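Local coordinates for hemolysin-like protein containing CBS domains (Oenococcus oeni, PDB 3OCO) that is of unknown function but, as a pair of CBS domains from a membrane protein, belongs to a family thought to bind flavin adenine dinucleotide, at residues R29-E39 with F56-I67; I68-Q79 with I88-V96. All coordinates share one frame; numbering follows the deposited sequence. Where two conformers were deposited one is given.

Contact 1 of 2, residues R29-E39 with F56-I67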
loop_
_atom_site.group_PDB
_atom_site.type_symbol
_atom_site.label_atom_id
_atom_site.label_comp_id
_atom_site.label_asym_id
_atom_site.label_seq_id
_atom_site.Cartn_x
_atom_site.Cartn_y
_atom_site.Cartn_z
ATOM N N ARG A 29 -18.685 -4.631 -5.610
ATOM C CA ARG A 29 -18.517 -4.793 -7.057
ATOM C C ARG A 29 -18.760 -3.496 -7.799
ATOM O O ARG A 29 -18.086 -3.219 -8.781
ATOM C CB ARG A 29 -19.448 -5.883 -7.612
ATOM C CG ARG A 29 -19.288 -6.162 -9.103
ATOM C CD ARG A 29 -20.420 -7.010 -9.669
ATOM N NE ARG A 29 -21.718 -6.419 -9.378
ATOM C CZ ARG A 29 -22.464 -6.766 -8.332
ATOM N NH1 ARG A 29 -22.031 -7.703 -7.505
ATOM N NH2 ARG A 29 -23.629 -6.177 -8.109
ATOM N N THR A 30 -19.716 -2.700 -7.330
ATOM C CA THR A 30 -20.102 -1.492 -8.058
ATOM C C THR A 30 -19.069 -0.372 -7.944
ATOM O O THR A 30 -19.059 0.553 -8.759
ATOM C CB THR A 30 -21.488 -0.966 -7.629
ATOM O OG1 THR A 30 -21.997 -0.094 -8.645
ATOM C CG2 THR A 30 -21.405 -0.202 -6.326
ATOM N N SER A 31 -18.191 -0.467 -6.950
ATOM C CA SER A 31 -17.142 0.534 -6.751
ATOM C C SER A 31 -15.776 0.144 -7.324
ATOM O O SER A 31 -14.860 0.960 -7.303
ATOM C CB SER A 31 -16.999 0.864 -5.265
ATOM O OG SER A 31 -18.205 1.414 -4.760
HETATM N N MSE A 32 -15.642 -1.087 -7.827
HETATM C CA MSE A 32 -14.363 -1.584 -8.350
HETATM C C MSE A 32 -13.967 -0.948 -9.679
HETATM O O MSE A 32 -14.823 -0.683 -10.517
HETATM C CB MSE A 32 -14.413 -3.086 -8.630
HETATM C CG MSE A 32 -14.581 -4.035 -7.477
HETATM SE SE MSE A 32 -14.310 -5.866 -8.185
HETATM C CE MSE A 32 -15.487 -5.844 -9.743
ATOM N N SER A 33 -12.663 -0.758 -9.877
ATOM C CA SER A 33 -12.108 -0.443 -11.193
ATOM C C SER A 33 -11.281 -1.626 -11.668
ATOM O O SER A 33 -10.352 -2.065 -10.977
ATOM C CB SER A 33 -11.211 0.797 -11.143
ATOM O OG SER A 33 -11.941 1.950 -10.771
ATOM N N VAL A 34 -11.610 -2.136 -12.851
ATOM C CA VAL A 34 -10.910 -3.291 -13.388
ATOM C C VAL A 34 -10.216 -2.987 -14.714
ATOM O O VAL A 34 -10.493 -1.978 -15.358
ATOM C CB VAL A 34 -11.877 -4.479 -13.569
ATOM C CG1 VAL A 34 -12.616 -4.751 -12.262
ATOM C CG2 VAL A 34 -12.863 -4.201 -14.690
ATOM N N VAL A 35 -9.274 -3.846 -15.086
ATOM C CA VAL A 35 -8.754 -3.869 -16.449
ATOM C C VAL A 35 -8.974 -5.264 -17.044
ATOM O O VAL A 35 -9.100 -6.246 -16.316
ATOM C CB VAL A 35 -7.253 -3.543 -16.497
ATOM C CG1 VAL A 35 -7.019 -2.117 -16.071
ATOM C CG2 VAL A 35 -6.490 -4.499 -15.609
ATOM N N ASP A 36 -8.987 -5.347 -18.361
ATOM C CA ASP A 36 -9.284 -6.601 -19.050
ATOM C C ASP A 36 -8.011 -7.328 -19.505
ATOM O O ASP A 36 -7.021 -6.692 -19.868
ATOM C CB ASP A 36 -10.201 -6.335 -20.252
ATOM C CG ASP A 36 -10.666 -7.616 -20.926
ATOM O OD1 ASP A 36 -11.325 -8.424 -20.241
ATOM O OD2 ASP A 36 -10.368 -7.818 -22.131
ATOM N N VAL A 37 -8.051 -8.660 -19.496
ATOM C CA VAL A 37 -6.891 -9.468 -19.864
ATOM C C VAL A 37 -6.365 -9.140 -21.275
ATOM O O VAL A 37 -5.208 -9.407 -21.595
ATOM C CB VAL A 37 -7.204 -10.972 -19.760
ATOM C CG1 VAL A 37 -8.317 -11.370 -20.749
ATOM C CG2 VAL A 37 -5.958 -11.791 -19.994
ATOM N N ASP A 38 -7.213 -8.545 -22.108
ATOM C CA ASP A 38 -6.832 -8.228 -23.481
ATOM C C ASP A 38 -6.567 -6.745 -23.721
ATOM O O ASP A 38 -6.367 -6.317 -24.860
ATOM C CB ASP A 38 -7.901 -8.704 -24.452
ATOM C CG ASP A 38 -7.687 -10.136 -24.896
ATOM O OD1 ASP A 38 -6.777 -10.813 -24.364
ATOM O OD2 ASP A 38 -8.437 -10.580 -25.787
ATOM N N GLU A 39 -6.594 -5.951 -22.661
ATOM C CA GLU A 39 -6.170 -4.567 -22.797
ATOM C C GLU A 39 -4.655 -4.532 -22.800
ATOM O O GLU A 39 -4.001 -5.467 -22.332
ATOM C CB GLU A 39 -6.761 -3.689 -21.702
ATOM C CG GLU A 39 -7.773 -2.692 -22.248
ATOM C CD GLU A 39 -9.070 -2.676 -21.458
ATOM O OE1 GLU A 39 -9.022 -2.823 -20.214
ATOM O OE2 GLU A 39 -10.140 -2.511 -22.085
ATOM N N PHE A 56 -5.198 -3.472 -9.774
ATOM C CA PHE A 56 -6.441 -3.579 -10.531
ATOM C C PHE A 56 -6.778 -5.026 -10.806
ATOM O O PHE A 56 -6.004 -5.741 -11.447
ATOM C CB PHE A 56 -6.321 -2.867 -11.873
ATOM C CG PHE A 56 -6.315 -1.374 -11.773
ATOM C CD1 PHE A 56 -7.507 -0.666 -11.729
ATOM C CD2 PHE A 56 -5.121 -0.673 -11.734
ATOM C CE1 PHE A 56 -7.505 0.724 -11.638
ATOM C CE2 PHE A 56 -5.111 0.713 -11.644
ATOM C CZ PHE A 56 -6.309 1.411 -11.600
ATOM N N PRO A 57 -7.947 -5.461 -10.332
ATOM C CA PRO A 57 -8.520 -6.740 -10.747
ATOM C C PRO A 57 -8.565 -6.812 -12.267
ATOM O O PRO A 57 -8.940 -5.822 -12.934
ATOM C CB PRO A 57 -9.940 -6.668 -10.201
ATOM C CG PRO A 57 -9.866 -5.688 -9.079
ATOM C CD PRO A 57 -8.882 -4.670 -9.516
ATOM N N VAL A 58 -8.122 -7.945 -12.806
ATOM C CA VAL A 58 -8.170 -8.215 -14.236
ATOM C C VAL A 58 -9.385 -9.104 -14.575
ATOM O O VAL A 58 -9.523 -10.181 -14.011
ATOM C CB VAL A 58 -6.878 -8.923 -14.696
ATOM C CG1 VAL A 58 -7.006 -9.401 -16.136
ATOM C CG2 VAL A 58 -5.665 -7.999 -14.528
ATOM N N THR A 59 -10.256 -8.653 -15.482
ATOM C CA THR A 59 -11.427 -9.428 -15.888
ATOM C C THR A 59 -11.146 -10.264 -17.130
ATOM O O THR A 59 -10.317 -9.905 -17.965
ATOM C CB THR A 59 -12.652 -8.529 -16.200
ATOM O OG1 THR A 59 -12.404 -7.740 -17.367
ATOM C CG2 THR A 59 -12.960 -7.605 -15.055
ATOM N N ALA A 60 -11.828 -11.391 -17.241
ATOM C CA ALA A 60 -11.899 -12.108 -18.515
ATOM C C ALA A 60 -13.126 -11.621 -19.273
ATOM O O ALA A 60 -14.162 -11.340 -18.668
ATOM C CB ALA A 60 -11.983 -13.621 -18.288
ATOM N N ASP A 61 -13.010 -11.493 -20.588
ATOM C CA ASP A 61 -14.182 -11.221 -21.414
ATOM C C ASP A 61 -14.875 -9.910 -21.038
ATOM O O ASP A 61 -16.062 -9.731 -21.300
ATOM C CB ASP A 61 -15.178 -12.389 -21.313
ATOM C CG ASP A 61 -14.625 -13.695 -21.907
ATOM O OD1 ASP A 61 -14.053 -13.655 -23.020
ATOM O OD2 ASP A 61 -14.771 -14.762 -21.269
ATOM N N ASN A 62 -14.126 -9.004 -20.412
ATOM C CA ASN A 62 -14.660 -7.717 -19.972
ATOM C C ASN A 62 -15.814 -7.859 -18.989
ATOM O O ASN A 62 -16.661 -6.972 -18.871
ATOM C CB ASN A 62 -15.092 -6.875 -21.174
ATOM C CG ASN A 62 -13.939 -6.105 -21.784
ATOM O OD1 ASN A 62 -13.331 -5.244 -21.132
ATOM N ND2 ASN A 62 -13.628 -6.410 -23.038
ATOM N N ASP A 63 -15.831 -8.977 -18.276
ATOM C CA ASP A 63 -16.917 -9.282 -17.351
ATOM C C ASP A 63 -16.441 -9.102 -15.913
ATOM O O ASP A 63 -15.560 -9.827 -15.469
ATOM C CB ASP A 63 -17.370 -10.735 -17.569
ATOM C CG ASP A 63 -18.736 -11.031 -16.974
ATOM O OD1 ASP A 63 -19.272 -10.189 -16.220
ATOM O OD2 ASP A 63 -19.279 -12.114 -17.275
ATOM N N LYS A 64 -17.023 -8.161 -15.180
ATOM C CA LYS A 64 -16.638 -8.005 -13.762
ATOM C C LYS A 64 -16.778 -9.301 -12.983
ATOM O O LYS A 64 -16.041 -9.522 -12.026
ATOM C CB LYS A 64 -17.434 -6.910 -13.045
ATOM C CG LYS A 64 -17.007 -5.488 -13.368
ATOM C CD LYS A 64 -18.168 -4.526 -13.124
ATOM C CE LYS A 64 -17.956 -3.664 -11.891
ATOM N NZ LYS A 64 -17.032 -2.553 -12.191
ATOM N N ASP A 65 -17.705 -10.165 -13.397
ATOM C CA ASP A 65 -17.964 -11.414 -12.669
ATOM C C ASP A 65 -16.955 -12.513 -13.011
ATOM O O ASP A 65 -17.011 -13.616 -12.464
ATOM C CB ASP A 65 -19.407 -11.890 -12.877
ATOM C CG ASP A 65 -20.432 -10.932 -12.284
ATOM O OD1 ASP A 65 -20.323 -10.644 -11.078
ATOM O OD2 ASP A 65 -21.336 -10.460 -13.009
ATOM N N LYS A 66 -16.020 -12.190 -13.899
ATOM C CA LYS A 66 -14.932 -13.095 -14.261
ATOM C C LYS A 66 -13.518 -12.520 -13.961
ATOM O O LYS A 66 -12.698 -12.325 -14.886
ATOM C CB LYS A 66 -15.035 -13.437 -15.753
ATOM C CG LYS A 66 -16.260 -14.287 -16.134
ATOM C CD LYS A 66 -16.307 -14.507 -17.640
ATOM C CE LYS A 66 -17.567 -15.239 -18.100
ATOM N NZ LYS A 66 -17.748 -15.138 -19.597
ATOM N N ILE A 67 -13.232 -12.249 -12.687
ATOM C CA ILE A 67 -11.890 -11.793 -12.286
ATOM C C ILE A 67 -10.894 -12.950 -12.286
ATOM O O ILE A 67 -11.034 -13.888 -11.513
ATOM C CB ILE A 67 -11.862 -11.181 -10.857
ATOM C CG1 ILE A 67 -12.842 -10.013 -10.722
ATOM C CG2 ILE A 67 -10.442 -10.747 -10.500
ATOM C CD1 ILE A 67 -12.889 -9.151 -11.932
HETATM O O HOH W 1 -10.350 -6.117 -23.966
HETATM O O HOH W 2 -11.112 -10.806 -23.313
#

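Contact 2 of 2, residues I68-Q79 with I88-V96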
loop_
_atom_site.group_PDB
_atom_site.type_symbol
_atom_site.label_atom_id
_atom_site.label_comp_id
_atom_site.label_asym_id
_atom_site.label_seq_id
_atom_site.Cartn_x
_atom_site.Cartn_y
_atom_site.Cartn_z
ATOM N N ILE A 68 -9.879 -12.884 -13.135
ATOM C CA ILE A 68 -8.903 -13.972 -13.215
ATOM C C ILE A 68 -7.570 -13.692 -12.473
ATOM O O ILE A 68 -6.744 -14.593 -12.299
ATOM C CB ILE A 68 -8.620 -14.327 -14.678
ATOM C CG1 ILE A 68 -8.697 -13.071 -15.541
ATOM C CG2 ILE A 68 -9.652 -15.316 -15.199
ATOM C CD1 ILE A 68 -8.094 -13.238 -16.921
ATOM N N GLY A 69 -7.371 -12.450 -12.036
ATOM C CA GLY A 69 -6.155 -12.072 -11.325
ATOM C C GLY A 69 -6.065 -10.572 -11.078
ATOM O O GLY A 69 -7.080 -9.878 -11.164
ATOM N N TYR A 70 -4.867 -10.058 -10.783
ATOM C CA TYR A 70 -4.708 -8.607 -10.665
ATOM C C TYR A 70 -3.499 -8.106 -11.399
ATOM O O TYR A 70 -2.557 -8.873 -11.640
ATOM C CB TYR A 70 -4.659 -8.148 -9.208
ATOM C CG TYR A 70 -3.318 -8.332 -8.527
ATOM C CD1 TYR A 70 -2.440 -7.255 -8.350
ATOM C CD2 TYR A 70 -2.935 -9.572 -8.042
ATOM C CE1 TYR A 70 -1.206 -7.428 -7.714
ATOM C CE2 TYR A 70 -1.717 -9.755 -7.408
ATOM C CZ TYR A 70 -0.854 -8.685 -7.247
ATOM O OH TYR A 70 0.351 -8.904 -6.612
ATOM N N ALA A 71 -3.545 -6.819 -11.767
ATOM C CA ALA A 71 -2.376 -6.106 -12.308
ATOM C C ALA A 71 -1.820 -5.045 -11.334
ATOM O O ALA A 71 -2.558 -4.224 -10.783
ATOM C CB ALA A 71 -2.697 -5.481 -13.646
ATOM N N TYR A 72 -0.507 -5.078 -11.150
ATOM C CA TYR A 72 0.199 -4.271 -10.158
ATOM C C TYR A 72 0.773 -2.994 -10.799
ATOM O O TYR A 72 1.453 -3.067 -11.821
ATOM C CB TYR A 72 1.296 -5.163 -9.556
ATOM C CG TYR A 72 2.165 -4.585 -8.447
ATOM C CD1 TYR A 72 1.694 -3.613 -7.568
ATOM C CD2 TYR A 72 3.447 -5.073 -8.252
ATOM C CE1 TYR A 72 2.518 -3.104 -6.539
ATOM C CE2 TYR A 72 4.259 -4.602 -7.239
ATOM C CZ TYR A 72 3.800 -3.617 -6.388
ATOM O OH TYR A 72 4.647 -3.165 -5.392
ATOM N N ASN A 73 0.474 -1.825 -10.228
ATOM C CA ASN A 73 0.964 -0.551 -10.803
ATOM C C ASN A 73 2.454 -0.560 -11.181
ATOM O O ASN A 73 2.817 -0.197 -12.310
ATOM C CB ASN A 73 0.589 0.688 -9.957
ATOM C CG ASN A 73 1.155 0.661 -8.506
ATOM O OD1 ASN A 73 1.891 -0.241 -8.097
ATOM N ND2 ASN A 73 0.796 1.676 -7.738
ATOM N N TYR A 74 3.303 -1.007 -10.255
ATOM C CA TYR A 74 4.734 -1.194 -10.541
ATOM C C TYR A 74 4.991 -1.937 -11.849
ATOM O O TYR A 74 5.852 -1.532 -12.646
ATOM C CB TYR A 74 5.414 -1.956 -9.410
ATOM C CG TYR A 74 6.885 -2.253 -9.640
ATOM C CD1 TYR A 74 7.848 -1.261 -9.516
ATOM C CD2 TYR A 74 7.309 -3.538 -9.934
ATOM C CE1 TYR A 74 9.189 -1.545 -9.705
ATOM C CE2 TYR A 74 8.642 -3.832 -10.123
ATOM C CZ TYR A 74 9.583 -2.833 -10.009
ATOM O OH TYR A 74 10.918 -3.137 -10.197
ATOM N N ASP A 75 4.250 -3.026 -12.058
ATOM C CA ASP A 75 4.431 -3.890 -13.230
ATOM C C ASP A 75 4.047 -3.169 -14.507
ATOM O O ASP A 75 4.729 -3.286 -15.527
ATOM C CB ASP A 75 3.579 -5.162 -13.101
ATOM C CG ASP A 75 4.163 -6.173 -12.127
ATOM O OD1 ASP A 75 5.399 -6.174 -11.922
ATOM O OD2 ASP A 75 3.379 -6.982 -11.578
ATOM N N ILE A 76 2.937 -2.441 -14.436
ATOM C CA ILE A 76 2.470 -1.569 -15.509
ATOM C C ILE A 76 3.492 -0.477 -15.883
ATOM O O ILE A 76 3.875 -0.347 -17.066
ATOM C CB ILE A 76 1.107 -0.915 -15.129
ATOM C CG1 ILE A 76 0.064 -2.004 -14.845
ATOM C CG2 ILE A 76 0.593 -0.009 -16.240
ATOM C CD1 ILE A 76 -1.160 -1.528 -14.068
ATOM N N VAL A 77 3.946 0.325 -14.912
ATOM C CA VAL A 77 4.821 1.422 -15.320
ATOM C C VAL A 77 6.156 0.899 -15.823
ATOM O O VAL A 77 6.732 1.461 -16.752
ATOM C CB VAL A 77 4.991 2.585 -14.257
ATOM C CG1 VAL A 77 4.004 2.463 -13.130
ATOM C CG2 VAL A 77 6.436 2.702 -13.762
ATOM N N ARG A 78 6.643 -0.177 -15.217
ATOM C CA ARG A 78 7.872 -0.792 -15.687
ATOM C C ARG A 78 7.762 -1.322 -17.113
ATOM O O ARG A 78 8.638 -1.079 -17.944
ATOM C CB ARG A 78 8.273 -1.942 -14.794
ATOM C CG ARG A 78 9.425 -2.703 -15.402
ATOM C CD ARG A 78 9.983 -3.678 -14.422
ATOM N NE ARG A 78 8.912 -4.514 -13.903
ATOM C CZ ARG A 78 9.090 -5.521 -13.056
ATOM N NH1 ARG A 78 10.312 -5.825 -12.614
ATOM N NH2 ARG A 78 8.035 -6.217 -12.647
ATOM N N GLN A 79 6.699 -2.070 -17.400
ATOM C CA GLN A 79 6.562 -2.679 -18.732
ATOM C C GLN A 79 6.276 -1.672 -19.853
ATOM O O GLN A 79 6.750 -1.852 -20.980
ATOM C CB GLN A 79 5.518 -3.799 -18.720
ATOM C CG GLN A 79 5.308 -4.434 -20.057
ATOM C CD GLN A 79 6.525 -5.172 -20.548
ATOM O OE1 GLN A 79 7.356 -5.643 -19.756
ATOM N NE2 GLN A 79 6.639 -5.290 -21.873
ATOM N N ILE A 88 -2.303 -7.171 -20.845
ATOM C CA ILE A 88 -2.272 -7.296 -19.395
ATOM C C ILE A 88 -1.881 -8.712 -18.978
ATOM O O ILE A 88 -1.168 -8.898 -17.995
ATOM C CB ILE A 88 -3.616 -6.908 -18.766
ATOM C CG1 ILE A 88 -4.011 -5.501 -19.197
ATOM C CG2 ILE A 88 -3.516 -6.925 -17.258
ATOM C CD1 ILE A 88 -3.141 -4.435 -18.591
ATOM N N SER A 89 -2.345 -9.708 -19.729
ATOM C CA SER A 89 -2.058 -11.103 -19.407
ATOM C C SER A 89 -0.570 -11.377 -19.234
ATOM O O SER A 89 -0.168 -12.309 -18.541
ATOM C CB SER A 89 -2.608 -12.030 -20.499
ATOM O OG SER A 89 -2.126 -11.639 -21.779
ATOM N N THR A 90 0.265 -10.591 -19.889
ATOM C CA THR A 90 1.691 -10.822 -19.754
ATOM C C THR A 90 2.228 -10.401 -18.372
ATOM O O THR A 90 3.226 -10.953 -17.918
ATOM C CB THR A 90 2.488 -10.200 -20.919
ATOM O OG1 THR A 90 2.449 -8.767 -20.833
ATOM C CG2 THR A 90 1.894 -10.679 -22.272
ATOM N N ILE A 91 1.542 -9.482 -17.684
ATOM C CA ILE A 91 1.941 -9.103 -16.316
ATOM C C ILE A 91 1.034 -9.616 -15.166
ATOM O O ILE A 91 1.453 -9.679 -14.017
ATOM C CB ILE A 91 2.116 -7.566 -16.162
ATOM C CG1 ILE A 91 0.796 -6.826 -16.389
ATOM C CG2 ILE A 91 3.212 -7.032 -17.092
ATOM C CD1 ILE A 91 0.903 -5.342 -16.088
HETATM N N MSE A 92 -0.205 -9.971 -15.478
HETATM C CA MSE A 92 -1.184 -10.405 -14.474
HETATM C C MSE A 92 -0.648 -11.407 -13.443
HETATM O O MSE A 92 0.092 -12.328 -13.787
HETATM C CB MSE A 92 -2.361 -11.018 -15.222
HETATM C CG MSE A 92 -3.520 -11.506 -14.395
HETATM SE SE MSE A 92 -4.824 -12.338 -15.625
HETATM C CE MSE A 92 -3.995 -14.100 -15.756
ATOM N N ARG A 93 -1.033 -11.247 -12.179
ATOM C CA ARG A 93 -0.651 -12.217 -11.151
ATOM C C ARG A 93 -1.863 -12.702 -10.370
ATOM O O ARG A 93 -2.920 -12.084 -10.437
ATOM C CB ARG A 93 0.430 -11.658 -10.206
ATOM C CG ARG A 93 0.446 -10.157 -10.074
ATOM C CD ARG A 93 1.817 -9.579 -10.391
ATOM N NE ARG A 93 2.679 -9.492 -9.219
ATOM C CZ ARG A 93 3.989 -9.275 -9.271
ATOM N NH1 ARG A 93 4.701 -9.218 -8.156
ATOM N NH2 ARG A 93 4.592 -9.126 -10.441
ATOM N N ASP A 94 -1.687 -13.801 -9.634
ATOM C CA ASP A 94 -2.792 -14.575 -9.034
ATOM C C ASP A 94 -3.581 -13.881 -7.937
ATOM O O ASP A 94 -3.077 -13.008 -7.246
ATOM C CB ASP A 94 -2.272 -15.885 -8.436
ATOM C CG ASP A 94 -1.714 -16.817 -9.473
ATOM O OD1 ASP A 94 -1.945 -16.565 -10.672
ATOM O OD2 ASP A 94 -1.054 -17.804 -9.082
ATOM N N ILE A 95 -4.822 -14.308 -7.759
ATOM C CA ILE A 95 -5.589 -13.882 -6.605
ATOM C C ILE A 95 -6.074 -15.090 -5.861
ATOM O O ILE A 95 -5.814 -16.224 -6.266
ATOM C CB ILE A 95 -6.765 -12.988 -6.990
ATOM C CG1 ILE A 95 -7.568 -13.598 -8.146
ATOM C CG2 ILE A 95 -6.241 -11.619 -7.387
ATOM C CD1 ILE A 95 -8.759 -14.465 -7.725
ATOM N N VAL A 96 -6.747 -14.849 -4.745
ATOM C CA VAL A 96 -7.470 -15.910 -4.065
ATOM C C VAL A 96 -8.942 -15.490 -3.940
ATOM O O VAL A 96 -9.257 -14.308 -3.780
ATOM C CB VAL A 96 -6.832 -16.258 -2.706
ATOM C CG1 VAL A 96 -7.033 -15.123 -1.708
ATOM C CG2 VAL A 96 -7.402 -17.560 -2.168
HETATM O O HOH W 3 -5.136 -16.155 -10.443
HETATM O O HOH W 4 0.920 -7.212 -12.327
#

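Contact 1 of 2, residues R29-E39 with F56-I67
Three backbone hydrogen bonds join Val-35 and Val-37 to Pro-57 and Thr-59 in a short parallel ladder. Val-35 N donates to Pro-57 O (2.9 Å), Val-35 O accepts from Thr-59 N (2.8 Å), and Val-37 N returns to Thr-59 O (3.0 Å).

Polar side chains gather at the far end of the ladder. With CG anti to the backbone N (chi1 -174°), the Asp-36 carboxylate lies stacked on the Asn-62 amide, their planes 19° apart. Asn-62 N, in the tight turn after strand 55-60, reaches Asp-36 OD1 at 2.9 Å from above the carboxylate plane, while Asp-36 OD2 takes Asp-38 N in an Asx turn.

The ladder pairs the two strands of a beta-alpha-beta unit, strand 35-36, helix 41-51 and strand 55-60, part of the first CBS domain. Leu-47 of that helix packs on Val-35, whose CG2 also meets Phe-56 CB at 4.1 Å.

Among the other apolar contacts, Val-34 CG2 presses tightly against Thr-59 CG2 (3.4 Å), and the bent Lys-64 chain meets the methyl of selenomethionine Met-32, CE to CE 3.9 Å. Lys-64 NZ adds a weak hydrogen bond to Met-32 O (3.3 Å). Ser-33 O sits at the edge of the Phe-56 ring.

Contact 2 of 2, residues I68-Q79 with I88-V96
Arg-93 sets its CG over one face of the Tyr-70 ring and carries its guanidinium on to Asp-75. The CG stands 3.7 Å from the ring centroid, 26° off the normal, a CH-pi contact displaced toward the rim on the CZ side. Bends at chi2 and chi3 (-125° and -89°) then carry the chain past the Tyr-70 hydroxyl, leaving the guanidinium plane steeply inclined to the ring, with Tyr-70 OH near the guanidinium edge and Tyr-72 CD2 over its face. Arg-93 NH2 closes a salt bridge to Asp-75 OD2 at 2.7 Å. The backbones of Tyr-70 and Arg-93 form a single antiparallel hydrogen-bonded bridge: Tyr-70 N donates to Arg-93 O (2.8 Å), and Arg-93 N to Tyr-70 O (2.9 Å).

Around this core the fit is apolar. Ile-91 CD1 reaches Ile-76 CG1 at 3.7 Å, crossing it at about a right angle, and the selenium of Met-92 lies 3.6 Å from Ile-68 CD1. Ile-95 sets CG2 against Tyr-70 CD2. The loop 88-96, between helix 73-83 and strand 96-99, is in this way laid along strand 66-72 and the start of helix 73-83.

One water accepts from Tyr-72 N and donates to Asp-75 OD2 and Ile-91 O. Arg-78 NH2 makes a salt bridge to Asp-75 OD1, its hydrogen bond weak in angle, so each carboxylate oxygen has an arginine partner; this network would be expected to stabilise the ionised form of Asp-75 and to restrict the turning of the Arg-93 head group.

How the contacts relate
Both contacts use strand 66-72, which pairs with strand 55-60 in the three-stranded sheet: contact 1 sets strand 35-36 along the far side of strand 55-60, and contact 2 lays the loop 88-96 against strand 66-72. The centres lie about 12 Å apart. Two probable hydrogen bonds cross directly. One runs from Ala-71 N to Phe-56 O at 2.7 Å. The other runs from Val-58 N to Gly-69 O, also at 2.7 Å. Val-37 CG2 packs on Ser-89 CB at 3.4 Å. Contact 1 lies within the first CBS domain, whereas contact 2 joins residues of the first to residues of the second and, through Tyr-72 and Tyr-74, borders the neighbouring subunit.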